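O-methyltransferase (PDB 3MCZ) probably transfers methyl groups from S-adenosylmethionine to hydroxyl groups of a small-molecule substrate, as a dimeric member of the O-methyltransferase family. Local coordinates at residues A108-L120 with R151-L163. Sequence-based numbering, arbitrary orientation. Where two conformers were deposited one is given.
Sequences ADYIGPIVEHQYL and RARDAFNDAMVRL
A155 and A159 present their CB atoms to helix 112-119, where the P113 carbonyl, I114 and H117 CB settle on them; A159 CB lies 3.7 Å from I114 CA. With such small side chains between them the axes approach to 7.8 Å, running closer to antiparallel than parallel at 129°. I114 CD1 touches both R162 CG and L163 CD2, each at 3.8 Å, and P113 CB rests on D158 CB. H117 CE1 comes 3.3 Å from F156 CD1, at the edge of the phenyl ring, with the ring planes 59° apart, while one water joins H117 ND1 to A152 O. Polar grips mark both ends. R162, bent at chi2 (69°), brings its guanidinium edge to the loop before the helix; NH2 donates to D109 O (2.7 Å), and NH1 adds a weak bond to Y110 O. R151, extended from CG to NE, forms a salt bridge with E116, and L120 CD2 lies over one guanidinium face. R151 NH2 also makes a weak bond to Y119 OH, in the plane of that ring. Helix 150-172, which precedes the Rossmann-like methyltransferase sheet in the chain, thereby backs helix 112-119, whose flank bearing V115 and Q118 meets the second subunit: Q118 OE1 is hydrogen-bonded to S32 OG of that subunit. D109 itself salt-bridges R101.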
loop_
_atom_site.group_PDB
_atom_site.type_symbol
_atom_site.label_atom_id
_atom_site.label_comp_id
_atom_site.label_asym_id
_atom_site.label_seq_id
_atom_site.Cartn_x
_atom_site.Cartn_y
_atom_site.Cartn_z
ATOM N N ALA A 108 -19.609 -5.556 17.226
ATOM C CA ALA A 108 -20.651 -5.277 16.240
ATOM C C ALA A 108 -20.156 -4.397 15.071
ATOM O O ALA A 108 -20.745 -4.410 14.000
ATOM C CB ALA A 108 -21.899 -4.640 16.930
ATOM N N ASP A 109 -19.085 -3.626 15.287
ATOM C CA ASP A 109 -18.558 -2.734 14.267
ATOM C C ASP A 109 -17.335 -3.305 13.567
ATOM O O ASP A 109 -16.692 -2.604 12.791
ATOM C CB ASP A 109 -18.179 -1.392 14.887
ATOM C CG ASP A 109 -19.369 -0.611 15.390
ATOM O OD1 ASP A 109 -20.456 -0.711 14.780
ATOM O OD2 ASP A 109 -19.192 0.139 16.382
ATOM N N TYR A 110 -17.034 -4.574 13.806
ATOM C CA TYR A 110 -15.854 -5.226 13.231
ATOM C C TYR A 110 -15.773 -5.046 11.722
ATOM O O TYR A 110 -16.729 -5.337 11.027
ATOM C CB TYR A 110 -15.918 -6.703 13.553
ATOM C CG TYR A 110 -14.768 -7.586 13.135
ATOM C CD1 TYR A 110 -13.439 -7.246 13.406
ATOM C CD2 TYR A 110 -15.017 -8.812 12.522
ATOM C CE1 TYR A 110 -12.400 -8.105 13.043
ATOM C CE2 TYR A 110 -14.010 -9.663 12.172
ATOM C CZ TYR A 110 -12.698 -9.318 12.430
ATOM O OH TYR A 110 -11.685 -10.190 12.070
ATOM N N ILE A 111 -14.629 -4.581 11.213
ATOM C CA ILE A 111 -14.453 -4.416 9.742
ATOM C C ILE A 111 -13.651 -5.564 9.119
ATOM O O ILE A 111 -13.107 -5.441 8.036
ATOM C CB ILE A 111 -13.839 -3.064 9.378
ATOM C CG1 ILE A 111 -12.394 -2.988 9.875
ATOM C CG2 ILE A 111 -14.679 -1.909 9.947
ATOM C CD1 ILE A 111 -11.567 -1.935 9.192
ATOM N N GLY A 112 -13.608 -6.710 9.780
ATOM C CA GLY A 112 -12.857 -7.854 9.248
ATOM C C GLY A 112 -13.121 -8.120 7.768
ATOM O O GLY A 112 -12.188 -8.240 6.971
ATOM N N PRO A 113 -14.406 -8.246 7.392
ATOM C CA PRO A 113 -14.705 -8.590 5.996
ATOM C C PRO A 113 -14.114 -7.626 4.961
ATOM O O PRO A 113 -13.688 -8.064 3.893
ATOM C CB PRO A 113 -16.237 -8.606 5.968
ATOM C CG PRO A 113 -16.597 -9.063 7.412
ATOM C CD PRO A 113 -15.582 -8.372 8.272
ATOM N N ILE A 114 -14.116 -6.328 5.272
ATOM C CA ILE A 114 -13.552 -5.313 4.403
ATOM C C ILE A 114 -12.049 -5.563 4.265
ATOM O O ILE A 114 -11.519 -5.605 3.145
ATOM C CB ILE A 114 -13.796 -3.867 4.985
ATOM C CG1 ILE A 114 -15.301 -3.529 5.032
ATOM C CG2 ILE A 114 -12.997 -2.774 4.180
ATOM C CD1 ILE A 114 -15.636 -2.225 5.797
ATOM N N VAL A 115 -11.357 -5.726 5.403
ATOM C CA VAL A 115 -9.912 -5.965 5.391
ATOM C C VAL A 115 -9.558 -7.241 4.614
ATOM O O VAL A 115 -8.655 -7.236 3.772
ATOM C CB VAL A 115 -9.317 -5.979 6.826
ATOM C CG1 VAL A 115 -7.866 -6.399 6.790
ATOM C CG2 VAL A 115 -9.485 -4.606 7.439
ATOM N N GLU A 116 -10.350 -8.285 4.824
ATOM C CA GLU A 116 -10.128 -9.577 4.177
ATOM C C GLU A 116 -10.345 -9.493 2.672
ATOM O O GLU A 116 -9.570 -10.056 1.889
ATOM C CB GLU A 116 -11.081 -10.609 4.743
ATOM C CG GLU A 116 -10.953 -11.956 4.066
ATOM C CD GLU A 116 -11.788 -13.019 4.746
ATOM O OE1 GLU A 116 -12.781 -12.680 5.415
ATOM O OE2 GLU A 116 -11.418 -14.192 4.629
ATOM N N HIS A 117 -11.381 -8.765 2.273
ATOM C CA HIS A 117 -11.656 -8.572 0.864
ATOM C C HIS A 117 -10.441 -7.866 0.229
ATOM O O HIS A 117 -9.991 -8.218 -0.864
ATOM C CB HIS A 117 -12.905 -7.711 0.644
ATOM C CG HIS A 117 -13.067 -7.298 -0.783
ATOM N ND1 HIS A 117 -13.189 -8.222 -1.802
ATOM C CD2 HIS A 117 -13.074 -6.075 -1.373
ATOM C CE1 HIS A 117 -13.269 -7.583 -2.959
ATOM N NE2 HIS A 117 -13.219 -6.279 -2.725
ATOM N N GLN A 118 -9.937 -6.852 0.918
ATOM C CA GLN A 118 -8.779 -6.099 0.427
ATOM C C GLN A 118 -7.503 -6.959 0.377
ATOM O O GLN A 118 -6.816 -6.980 -0.632
ATOM C CB GLN A 118 -8.579 -4.842 1.240
ATOM C CG GLN A 118 -9.686 -3.785 1.037
ATOM C CD GLN A 118 -9.686 -2.713 2.105
ATOM O OE1 GLN A 118 -9.353 -2.976 3.269
ATOM N NE2 GLN A 118 -10.125 -1.508 1.738
ATOM N N TYR A 119 -7.166 -7.678 1.430
ATOM C CA TYR A 119 -5.943 -8.475 1.331
ATOM C C TYR A 119 -6.020 -9.627 0.371
ATOM O O TYR A 119 -5.012 -10.042 -0.172
ATOM C CB TYR A 119 -5.362 -8.874 2.672
ATOM C CG TYR A 119 -6.046 -9.862 3.535
ATOM C CD1 TYR A 119 -6.183 -11.188 3.162
ATOM C CD2 TYR A 119 -6.433 -9.495 4.833
ATOM C CE1 TYR A 119 -6.760 -12.095 4.022
ATOM C CE2 TYR A 119 -7.014 -10.402 5.702
ATOM C CZ TYR A 119 -7.181 -11.695 5.289
ATOM O OH TYR A 119 -7.768 -12.607 6.155
ATOM N N LEU A 120 -7.227 -10.101 0.090
ATOM C CA LEU A 120 -7.381 -11.145 -0.933
ATOM C C LEU A 120 -7.087 -10.673 -2.379
ATOM O O LEU A 120 -6.994 -11.520 -3.292
ATOM C CB LEU A 120 -8.795 -11.761 -0.839
ATOM C CG LEU A 120 -8.998 -12.628 0.423
ATOM C CD1 LEU A 120 -10.461 -13.114 0.555
ATOM C CD2 LEU A 120 -7.988 -13.816 0.398
ATOM N N ARG A 151 -14.769 -17.841 0.382
ATOM C CA ARG A 151 -14.164 -16.860 1.266
ATOM C C ARG A 151 -14.142 -15.474 0.605
ATOM O O ARG A 151 -14.555 -14.484 1.214
ATOM C CB ARG A 151 -12.728 -17.289 1.647
ATOM C CG ARG A 151 -12.043 -16.426 2.677
ATOM C CD ARG A 151 -10.522 -16.677 2.756
ATOM N NE ARG A 151 -9.873 -15.791 3.733
ATOM C CZ ARG A 151 -8.652 -15.979 4.243
ATOM N NH1 ARG A 151 -7.905 -17.017 3.851
ATOM N NH2 ARG A 151 -8.165 -15.120 5.149
ATOM N N ALA A 152 -13.661 -15.401 -0.633
ATOM C CA ALA A 152 -13.541 -14.118 -1.311
ATOM C C ALA A 152 -14.929 -13.570 -1.705
ATOM O O ALA A 152 -15.144 -12.352 -1.664
ATOM C CB ALA A 152 -12.609 -14.234 -2.533
ATOM N N ARG A 153 -15.841 -14.460 -2.098
ATOM C CA ARG A 153 -17.213 -14.061 -2.431
ATOM C C ARG A 153 -17.901 -13.464 -1.201
ATOM O O ARG A 153 -18.483 -12.381 -1.269
ATOM C CB ARG A 153 -18.036 -15.254 -2.949
ATOM C CG ARG A 153 -19.480 -14.901 -3.312
ATOM C CD ARG A 153 -20.362 -16.145 -3.364
ATOM N NE ARG A 153 -20.671 -16.659 -2.029
ATOM C CZ ARG A 153 -21.440 -17.722 -1.806
ATOM N NH1 ARG A 153 -21.960 -18.386 -2.830
ATOM N NH2 ARG A 153 -21.672 -18.124 -0.564
ATOM N N ASP A 154 -17.815 -14.165 -0.075
ATOM C CA ASP A 154 -18.462 -13.727 1.168
ATOM C C ASP A 154 -17.830 -12.448 1.768
ATOM O O ASP A 154 -18.549 -11.568 2.262
ATOM C CB ASP A 154 -18.451 -14.853 2.194
ATOM C CG ASP A 154 -19.342 -16.023 1.800
ATOM O OD1 ASP A 154 -20.072 -15.946 0.773
ATOM O OD2 ASP A 154 -19.305 -17.029 2.540
ATOM N N ALA A 155 -16.504 -12.339 1.709
ATOM C CA ALA A 155 -15.815 -11.133 2.142
ATOM C C ALA A 155 -16.261 -9.936 1.303
ATOM O O ALA A 155 -16.570 -8.866 1.838
ATOM C CB ALA A 155 -14.295 -11.308 2.064
ATOM N N PHE A 156 -16.301 -10.126 -0.007
ATOM C CA PHE A 156 -16.716 -9.073 -0.916
ATOM C C PHE A 156 -18.160 -8.666 -0.600
ATOM O O PHE A 156 -18.417 -7.483 -0.407
ATOM C CB PHE A 156 -16.591 -9.504 -2.379
ATOM C CG PHE A 156 -17.170 -8.507 -3.343
ATOM C CD1 PHE A 156 -16.477 -7.351 -3.658
ATOM C CD2 PHE A 156 -18.421 -8.703 -3.894
ATOM C CE1 PHE A 156 -17.006 -6.406 -4.550
ATOM C CE2 PHE A 156 -18.968 -7.757 -4.781
ATOM C CZ PHE A 156 -18.241 -6.623 -5.108
ATOM N N ASN A 157 -19.079 -9.627 -0.509
ATOM C CA ASN A 157 -20.493 -9.312 -0.229
ATOM C C ASN A 157 -20.670 -8.617 1.154
ATOM O O ASN A 157 -21.351 -7.587 1.280
ATOM C CB ASN A 157 -21.383 -10.567 -0.332
ATOM C CG ASN A 157 -21.530 -11.088 -1.787
ATOM O OD1 ASN A 157 -21.391 -10.328 -2.754
ATOM N ND2 ASN A 157 -21.797 -12.397 -1.932
ATOM N N ASP A 158 -20.037 -9.169 2.185
ATOM C CA ASP A 158 -20.078 -8.564 3.520
ATOM C C ASP A 158 -19.420 -7.167 3.541
ATOM O O ASP A 158 -19.901 -6.268 4.231
ATOM C CB ASP A 158 -19.432 -9.489 4.557
ATOM C CG ASP A 158 -20.247 -10.756 4.806
ATOM O OD1 ASP A 158 -21.478 -10.769 4.527
ATOM O OD2 ASP A 158 -19.651 -11.742 5.297
ATOM N N ALA A 159 -18.346 -6.990 2.787
ATOM C CA ALA A 159 -17.647 -5.696 2.728
ATOM C C ALA A 159 -18.546 -4.628 2.091
ATOM O O ALA A 159 -18.541 -3.484 2.526
ATOM C CB ALA A 159 -16.319 -5.792 1.952
HETATM N N MSE A 160 -19.300 -5.035 1.065
HETATM C CA MSE A 160 -20.179 -4.112 0.313
HETATM C C MSE A 160 -21.369 -3.720 1.187
HETATM O O MSE A 160 -21.818 -2.568 1.141
HETATM C CB MSE A 160 -20.686 -4.729 -1.000
HETATM C CG MSE A 160 -19.655 -4.940 -2.067
HETATM SE SE MSE A 160 -18.596 -3.367 -2.417
HETATM C CE MSE A 160 -16.949 -3.749 -1.405
ATOM N N VAL A 161 -21.877 -4.662 1.985
ATOM C CA VAL A 161 -22.999 -4.357 2.861
ATOM C C VAL A 161 -22.599 -3.275 3.843
ATOM O O VAL A 161 -23.367 -2.341 4.118
ATOM C CB VAL A 161 -23.512 -5.597 3.644
ATOM C CG1 VAL A 161 -24.375 -5.165 4.837
ATOM C CG2 VAL A 161 -24.322 -6.527 2.695
ATOM N N ARG A 162 -21.397 -3.402 4.368
ATOM C CA ARG A 162 -20.923 -2.473 5.368
ATOM C C ARG A 162 -20.633 -1.113 4.718
ATOM O O ARG A 162 -21.124 -0.064 5.162
ATOM C CB ARG A 162 -19.689 -3.061 6.054
ATOM C CG ARG A 162 -19.170 -2.232 7.170
ATOM C CD ARG A 162 -20.129 -2.252 8.348
ATOM N NE ARG A 162 -19.611 -1.429 9.437
ATOM C CZ ARG A 162 -18.628 -1.791 10.267
ATOM N NH1 ARG A 162 -18.050 -2.983 10.157
ATOM N NH2 ARG A 162 -18.235 -0.964 11.225
ATOM N N LEU A 163 -19.871 -1.145 3.634
ATOM C CA LEU A 163 -19.442 0.080 2.961
ATOM C C LEU A 163 -20.620 0.851 2.348
ATOM O O LEU A 163 -20.557 2.072 2.221
ATOM C CB LEU A 163 -18.349 -0.224 1.904
ATOM C CG LEU A 163 -16.970 -0.625 2.466
ATOM C CD1 LEU A 163 -16.040 -1.135 1.368
ATOM C CD2 LEU A 163 -16.302 0.538 3.228
HETATM O O HOH W 1 -12.955 -10.746 -2.175
#